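Local coordinates for protein DNMT2 (PDB 4H0N) that probably methylates cytosine 38 in the anticodon loop of aspartate tRNA, using S-adenosyl-L-methionine, and probably also methylates cytosine in DNA at carbon 5, at residues 80-85 / 95-100; 198-203 / 287-292. The protein carries 3 engineered substitutions. One frame throughout, in Å; residues are numbered along the deposited sequence.

Overall arrangement
The two contacts lie on opposite sides of the chain's centre. Their own centres are about 36 Å apart, and their nearest atoms about 21 Å. They share no helix or strand. Contact 1 closes the loop that follows the probable active-site cysteine and joins it to the start of helix 99-105. It is partly buried and borders the adenine end of S-adenosyl-L-homocysteine. Contact 2 is a surface contact between a long loop and helix 287-293. Amide groups, backbone carbonyls and a phenyl ring dominate contact 1. Contact 2 combines a small aliphatic touch with carboxylates, one of them buried, and a lysine. One weak hydrogen bond crosses it, against a straight backbone bond in contact 1.

Contact 1: residues 80-85 / 95-100; sequences QPFTRN and RTNSFL. With SAH (S-adenosyl-L-homocysteine), chain E.
N97 sits at the packed centre of this contact, between the backbone of Q80 and P81 and the ring of F82. Its backbone N-H points almost straight at P81 O, with N to O at 3.1 Å and an angle of 170° at the hydrogen. The donor lies above the carbonyl plane. The CB of N97 rests over one face of the F82 ring, and its amide plane is tilted 25° from that ring. N97 ND2 is 3.1 Å from F82 CZ. Q80 O is 2.9 Å from the same N97 ND2. F82 is turned with CG anti to its carbonyl carbon, chi1 -48°, and this carries the ring across to N97.

On the ligand side, Q80 runs extended beyond CG along the backbone of R95 and T96. Its NE2 lies 3.5 Å from R95 O. The two segments line the adenine end of the cofactor pocket in this class I-like SAM-binding methyltransferase fold. Q80 directly follows C79, the likely active-site cysteine. S98 OG accepts a weak hydrogen bond from N6 of S-adenosyl-L-homocysteine at 2.9 Å. The same hydroxyl gives a weak bond to T96 O. Ligand and loop backbone are thus linked through one small side chain.

The outer side is looser. L100 meets the ring of F82 obliquely, CG to CE1 at 4.0 Å, and also touches L131 of helix 127-138. P81 points away from 95-100 and lies against L89. The exposed R95 leads its guanidinium away from 80-85 to a salt bridge with D93.

Contact 2: residues 198-203 / 287-292; sequences IIEEDV and PKEVLM
The segment 198-203 has no regular secondary structure and passes beside the first turns of helix 287-293. Within the helix, L291 N and M292 N bond back to the carbonyls of P287 and K288. The backbones come nearest at I198 and E289, whose CA atoms are 6.1 Å apart. Farther on, the loop bends through an inverse gamma turn centred on D202.

I198 carries the apolar end. Its CG2, anti to the carbonyl carbon, lies 3.4 Å from M292 CB, and the two side chains cross obliquely. M292 bends at chi2 and chi3, which leads its end away from the loop.

The buried E289 reaches out to the loop backbone. Its OE2 accepts a weak hydrogen bond from E200 N at 3.4 Å, with 160° at the hydrogen. I199 CG1 passes 3.7 Å from the same oxygen. The other oxygen, OE1, takes T286 N and a salt bridge from R283. Bonds thus reach both oxygens, and R283 would probably favour the charged form. The E200 carboxylate meets this one tip to tip and probably opposes it, with E200 OE1 4.3 Å from E289 OE2.

E200 bends at chi2 and lays its carboxylate over the lysine chain, OE1 to K288 CD at 3.4 Å. K288 is fully extended, and its NZ is 4.1 Å from that oxygen, too far for a salt bridge. An alanine in place of E200 would lose the CG contact with E289 OE2 and the cover over K288, and would probably loosen the loop on the helix.

V290, pointing away from the loop, packs with P287 on helix 308-316, and L291 touches F296. On the loop side V203 lies against R283. The loop belongs to the connection between strand 161-168 and helix 211-214, which this contact fastens to helix 287-293.

Contact 1: residues 80-85 / 95-100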
loop_
_atom_site.group_PDB
_atom_site.type_symbol
_atom_site.label_atom_id
_atom_site.label_comp_id
_atom_site.label_asym_id
_atom_site.label_seq_id
_atom_site.Cartn_x
_atom_site.Cartn_y
_atom_site.Cartn_z
ATOM N N GLN A 80 -11.327 -8.372 4.074
ATOM C CA GLN A 80 -11.511 -9.408 5.038
ATOM C C GLN A 80 -12.900 -9.900 4.843
ATOM O O GLN A 80 -13.728 -9.191 4.324
ATOM C CB GLN A 80 -11.360 -8.850 6.424
ATOM C CG GLN A 80 -9.939 -8.569 6.785
ATOM C CD GLN A 80 -9.803 -8.203 8.226
ATOM O OE1 GLN A 80 -10.361 -7.227 8.664
ATOM N NE2 GLN A 80 -9.035 -8.970 8.964
ATOM N N PRO A 81 -13.138 -11.135 5.231
ATOM C CA PRO A 81 -14.426 -11.783 5.037
ATOM C C PRO A 81 -15.534 -11.297 5.940
ATOM O O PRO A 81 -15.301 -10.764 6.989
ATOM C CB PRO A 81 -14.125 -13.241 5.345
ATOM C CG PRO A 81 -12.829 -13.238 6.050
ATOM C CD PRO A 81 -12.081 -12.120 5.438
ATOM N N PHE A 82 -16.752 -11.473 5.480
ATOM C CA PHE A 82 -17.914 -11.408 6.323
ATOM C C PHE A 82 -18.457 -12.794 6.632
ATOM O O PHE A 82 -19.076 -12.988 7.637
ATOM C CB PHE A 82 -18.988 -10.572 5.643
ATOM C CG PHE A 82 -18.483 -9.278 5.113
ATOM C CD1 PHE A 82 -18.593 -8.139 5.857
ATOM C CD2 PHE A 82 -17.869 -9.214 3.892
ATOM C CE1 PHE A 82 -18.127 -6.947 5.388
ATOM C CE2 PHE A 82 -17.387 -8.025 3.416
ATOM C CZ PHE A 82 -17.523 -6.886 4.168
ATOM N N THR A 83 -18.198 -13.763 5.774
ATOM C CA THR A 83 -18.759 -15.084 5.954
ATOM C C THR A 83 -17.746 -16.212 5.787
ATOM O O THR A 83 -16.830 -16.119 5.003
ATOM C CB THR A 83 -19.987 -15.290 5.043
ATOM O OG1 THR A 83 -19.589 -15.816 3.782
ATOM C CG2 THR A 83 -20.669 -14.000 4.803
ATOM N N ARG A 84 -17.901 -17.273 6.557
ATOM C CA ARG A 84 -17.110 -18.464 6.334
ATOM C C ARG A 84 -17.982 -19.701 6.175
ATOM O O ARG A 84 -18.816 -19.995 7.010
ATOM C CB ARG A 84 -16.071 -18.646 7.436
ATOM C CG ARG A 84 -15.796 -20.091 7.812
ATOM C CD ARG A 84 -14.312 -20.427 7.795
ATOM N NE ARG A 84 -13.483 -19.259 7.559
ATOM C CZ ARG A 84 -13.483 -18.190 8.343
ATOM N NH1 ARG A 84 -12.705 -17.156 8.071
ATOM N NH2 ARG A 84 -14.270 -18.161 9.404
ATOM N N ASN A 85 -17.744 -20.429 5.095
ATOM C CA ASN A 85 -18.523 -21.620 4.755
ATOM C C ASN A 85 -19.989 -21.599 5.185
ATOM O O ASN A 85 -20.470 -22.523 5.842
ATOM C CB ASN A 85 -17.819 -22.918 5.191
ATOM C CG ASN A 85 -17.488 -22.946 6.672
ATOM O OD1 ASN A 85 -16.327 -22.820 7.063
ATOM N ND2 ASN A 85 -18.508 -23.125 7.502
ATOM N N ARG A 95 -10.906 -10.550 12.963
ATOM C CA ARG A 95 -10.535 -10.850 11.591
ATOM C C ARG A 95 -11.704 -10.727 10.620
ATOM O O ARG A 95 -11.667 -11.282 9.524
ATOM C CB ARG A 95 -9.895 -12.237 11.503
ATOM C CG ARG A 95 -10.727 -13.344 12.118
ATOM C CD ARG A 95 -9.933 -14.639 12.241
ATOM N NE ARG A 95 -8.850 -14.536 13.216
ATOM C CZ ARG A 95 -8.994 -14.758 14.519
ATOM N NH1 ARG A 95 -10.180 -15.092 15.010
ATOM N NH2 ARG A 95 -7.953 -14.644 15.333
ATOM N N THR A 96 -12.742 -9.995 11.008
ATOM C CA THR A 96 -13.832 -9.753 10.072
ATOM C C THR A 96 -13.938 -8.301 9.638
ATOM O O THR A 96 -13.571 -7.382 10.375
ATOM C CB THR A 96 -15.203 -10.239 10.583
ATOM O OG1 THR A 96 -16.058 -9.116 10.818
ATOM C CG2 THR A 96 -15.047 -11.037 11.842
ATOM N N ASN A 97 -14.456 -8.115 8.431
ATOM C CA ASN A 97 -14.502 -6.805 7.808
ATOM C C ASN A 97 -15.227 -5.775 8.670
ATOM O O ASN A 97 -16.309 -6.028 9.202
ATOM C CB ASN A 97 -15.122 -6.898 6.417
ATOM C CG ASN A 97 -14.439 -5.995 5.423
ATOM O OD1 ASN A 97 -13.880 -4.959 5.788
ATOM N ND2 ASN A 97 -14.470 -6.383 4.155
ATOM N N SER A 98 -14.604 -4.613 8.801
ATOM C CA SER A 98 -15.058 -3.585 9.720
ATOM C C SER A 98 -15.635 -2.399 8.963
ATOM O O SER A 98 -16.227 -1.504 9.560
ATOM C CB SER A 98 -13.877 -3.133 10.577
ATOM O OG SER A 98 -12.916 -4.176 10.687
ATOM N N PHE A 99 -15.467 -2.411 7.644
ATOM C CA PHE A 99 -15.793 -1.265 6.797
ATOM C C PHE A 99 -17.276 -0.900 6.796
ATOM O O PHE A 99 -17.632 0.281 6.720
ATOM C CB PHE A 99 -15.317 -1.513 5.366
ATOM C CG PHE A 99 -15.280 -0.275 4.521
ATOM C CD1 PHE A 99 -14.558 0.833 4.932
ATOM C CD2 PHE A 99 -15.957 -0.218 3.312
ATOM C CE1 PHE A 99 -14.520 1.982 4.159
ATOM C CE2 PHE A 99 -15.924 0.929 2.535
ATOM C CZ PHE A 99 -15.205 2.030 2.959
ATOM N N LEU A 100 -18.133 -1.913 6.875
ATOM C CA LEU A 100 -19.574 -1.696 6.912
ATOM C C LEU A 100 -19.985 -0.778 8.061
ATOM O O LEU A 100 -20.972 -0.049 7.958
ATOM C CB LEU A 100 -20.322 -3.025 7.020
ATOM C CG LEU A 100 -20.517 -3.785 5.710
ATOM C CD1 LEU A 100 -21.521 -4.908 5.899
ATOM C CD2 LEU A 100 -20.959 -2.844 4.599
HETATM N N SAH E . -2.320 1.706 4.964
HETATM C CA SAH E . -1.680 1.123 6.139
HETATM C CB SAH E . -2.227 -0.267 6.489
HETATM C CG SAH E . -3.303 -0.871 5.591
HETATM S SD SAH E . -3.381 -2.674 5.779
HETATM C C SAH E . -0.152 1.114 6.018
HETATM O O SAH E . 0.522 0.185 6.466
HETATM O OXT SAH E . 0.450 2.042 5.483
HETATM C "C5'" SAH E . -4.780 -2.592 6.929
HETATM C "C4'" SAH E . -4.383 -2.582 8.406
HETATM O "O4'" SAH E . -5.512 -2.255 9.192
HETATM C "C3'" SAH E . -3.870 -3.922 8.919
HETATM O "O3'" SAH E . -2.496 -3.820 9.225
HETATM C "C2'" SAH E . -4.672 -4.220 10.177
HETATM O "O2'" SAH E . -3.829 -4.423 11.289
HETATM C "C1'" SAH E . -5.521 -2.983 10.405
HETATM N N9 SAH E . -6.907 -3.329 10.785
HETATM C C8 SAH E . -7.683 -4.333 10.262
HETATM N N7 SAH E . -8.888 -4.313 10.877
HETATM C C5 SAH E . -8.896 -3.313 11.787
HETATM C C6 SAH E . -9.862 -2.859 12.679
HETATM N N6 SAH E . -11.052 -3.449 12.739
HETATM N N1 SAH E . -9.577 -1.790 13.504
HETATM C C2 SAH E . -8.340 -1.179 13.442
HETATM N N3 SAH E . -7.385 -1.636 12.556
HETATM C C4 SAH E . -7.657 -2.686 11.741
#

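Contact 2: residues 198-203 / 287-292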
loop_
_atom_site.group_PDB
_atom_site.type_symbol
_atom_site.label_atom_id
_atom_site.label_comp_id
_atom_site.label_asym_id
_atom_site.label_seq_id
_atom_site.Cartn_x
_atom_site.Cartn_y
_atom_site.Cartn_z
ATOM N N ILE A 198 17.663 3.998 -6.077
ATOM C CA ILE A 198 17.278 3.242 -4.900
ATOM C C ILE A 198 17.838 1.814 -4.934
ATOM O O ILE A 198 17.113 0.846 -5.173
ATOM C CB ILE A 198 15.746 3.288 -4.706
ATOM C CG1 ILE A 198 15.018 2.836 -5.973
ATOM C CG2 ILE A 198 15.317 4.717 -4.407
ATOM C CD1 ILE A 198 13.516 3.063 -5.935
ATOM N N ILE A 199 19.145 1.709 -4.703
ATOM C CA ILE A 199 19.839 0.430 -4.583
ATOM C C ILE A 199 21.170 0.684 -3.883
ATOM O O ILE A 199 21.855 1.671 -4.172
ATOM C CB ILE A 199 20.040 -0.263 -5.960
ATOM C CG1 ILE A 199 19.008 -1.376 -6.155
ATOM C CG2 ILE A 199 21.437 -0.860 -6.089
ATOM C CD1 ILE A 199 18.694 -1.657 -7.600
ATOM N N GLU A 200 21.520 -0.194 -2.949
ATOM C CA GLU A 200 22.725 -0.043 -2.145
ATOM C C GLU A 200 23.788 -1.035 -2.613
ATOM O O GLU A 200 23.453 -2.096 -3.138
ATOM C CB GLU A 200 22.372 -0.280 -0.682
ATOM C CG GLU A 200 20.986 -0.891 -0.527
ATOM C CD GLU A 200 20.208 -0.326 0.645
ATOM O OE1 GLU A 200 19.390 0.597 0.434
ATOM O OE2 GLU A 200 20.406 -0.818 1.776
ATOM N N GLU A 201 25.065 -0.692 -2.450
ATOM C CA GLU A 201 26.131 -1.591 -2.888
ATOM C C GLU A 201 26.446 -2.650 -1.830
ATOM O O GLU A 201 26.528 -3.838 -2.140
ATOM C CB GLU A 201 27.387 -0.813 -3.329
ATOM C CG GLU A 201 28.226 -0.190 -2.212
ATOM C CD GLU A 201 29.355 -1.101 -1.746
ATOM O OE1 GLU A 201 29.407 -2.270 -2.189
ATOM O OE2 GLU A 201 30.196 -0.648 -0.940
ATOM N N ASP A 202 26.592 -2.225 -0.579
ATOM C CA ASP A 202 26.944 -3.146 0.492
ATOM C C ASP A 202 25.713 -3.878 1.007
ATOM O O ASP A 202 25.312 -3.700 2.159
ATOM C CB ASP A 202 27.642 -2.405 1.638
ATOM C CG ASP A 202 29.028 -2.956 1.935
ATOM O OD1 ASP A 202 30.000 -2.511 1.287
ATOM O OD2 ASP A 202 29.147 -3.834 2.817
ATOM N N VAL A 203 25.108 -4.700 0.154
ATOM C CA VAL A 203 23.938 -5.468 0.566
ATOM C C VAL A 203 24.324 -6.831 1.135
ATOM O O VAL A 203 25.061 -7.597 0.515
ATOM C CB VAL A 203 22.919 -5.634 -0.571
ATOM C CG1 VAL A 203 21.724 -6.443 -0.092
ATOM C CG2 VAL A 203 22.462 -4.273 -1.066
ATOM N N PRO A 287 14.141 -4.299 2.903
ATOM C CA PRO A 287 13.022 -3.494 3.412
ATOM C C PRO A 287 13.210 -2.007 3.141
ATOM O O PRO A 287 12.242 -1.293 2.874
ATOM C CB PRO A 287 13.075 -3.758 4.915
ATOM C CG PRO A 287 13.602 -5.144 5.018
ATOM C CD PRO A 287 14.615 -5.268 3.912
ATOM N N LYS A 288 14.461 -1.562 3.208
ATOM C CA LYS A 288 14.835 -0.181 2.933
ATOM C C LYS A 288 14.539 0.184 1.481
ATOM O O LYS A 288 13.955 1.231 1.196
ATOM C CB LYS A 288 16.322 0.003 3.233
ATOM C CG LYS A 288 16.835 1.424 3.149
ATOM C CD LYS A 288 18.307 1.466 3.537
ATOM C CE LYS A 288 18.879 2.868 3.436
ATOM N NZ LYS A 288 20.332 2.885 3.765
ATOM N N GLU A 289 14.943 -0.692 0.568
ATOM C CA GLU A 289 14.714 -0.479 -0.855
ATOM C C GLU A 289 13.227 -0.467 -1.187
ATOM O O GLU A 289 12.759 0.375 -1.947
ATOM C CB GLU A 289 15.449 -1.537 -1.679
ATOM C CG GLU A 289 16.946 -1.273 -1.810
ATOM C CD GLU A 289 17.756 -2.523 -2.145
ATOM O OE1 GLU A 289 17.240 -3.654 -1.974
ATOM O OE2 GLU A 289 18.919 -2.366 -2.577
ATOM N N VAL A 290 12.484 -1.402 -0.609
ATOM C CA VAL A 290 11.044 -1.452 -0.818
ATOM C C VAL A 290 10.382 -0.173 -0.296
ATOM O O VAL A 290 9.433 0.331 -0.893
ATOM C CB VAL A 290 10.435 -2.692 -0.145
ATOM C CG1 VAL A 290 8.921 -2.734 -0.348
ATOM C CG2 VAL A 290 11.098 -3.955 -0.680
ATOM N N LEU A 291 10.904 0.358 0.807
ATOM C CA LEU A 291 10.424 1.626 1.355
ATOM C C LEU A 291 10.645 2.791 0.387
ATOM O O LEU A 291 9.771 3.644 0.225
ATOM C CB LEU A 291 11.075 1.917 2.714
ATOM C CG LEU A 291 10.389 1.314 3.950
ATOM C CD1 LEU A 291 11.306 1.336 5.161
ATOM C CD2 LEU A 291 9.096 2.053 4.261
ATOM N N MET A 292 11.813 2.815 -0.252
ATOM C CA MET A 292 12.136 3.828 -1.258
ATOM C C MET A 292 11.307 3.630 -2.517
ATOM O O MET A 292 10.861 4.594 -3.137
ATOM C CB MET A 292 13.618 3.777 -1.625
ATOM C CG MET A 292 14.563 4.268 -0.553
ATOM S SD MET A 292 14.221 5.965 -0.069
ATOM C CE MET A 292 13.985 5.753 1.698
#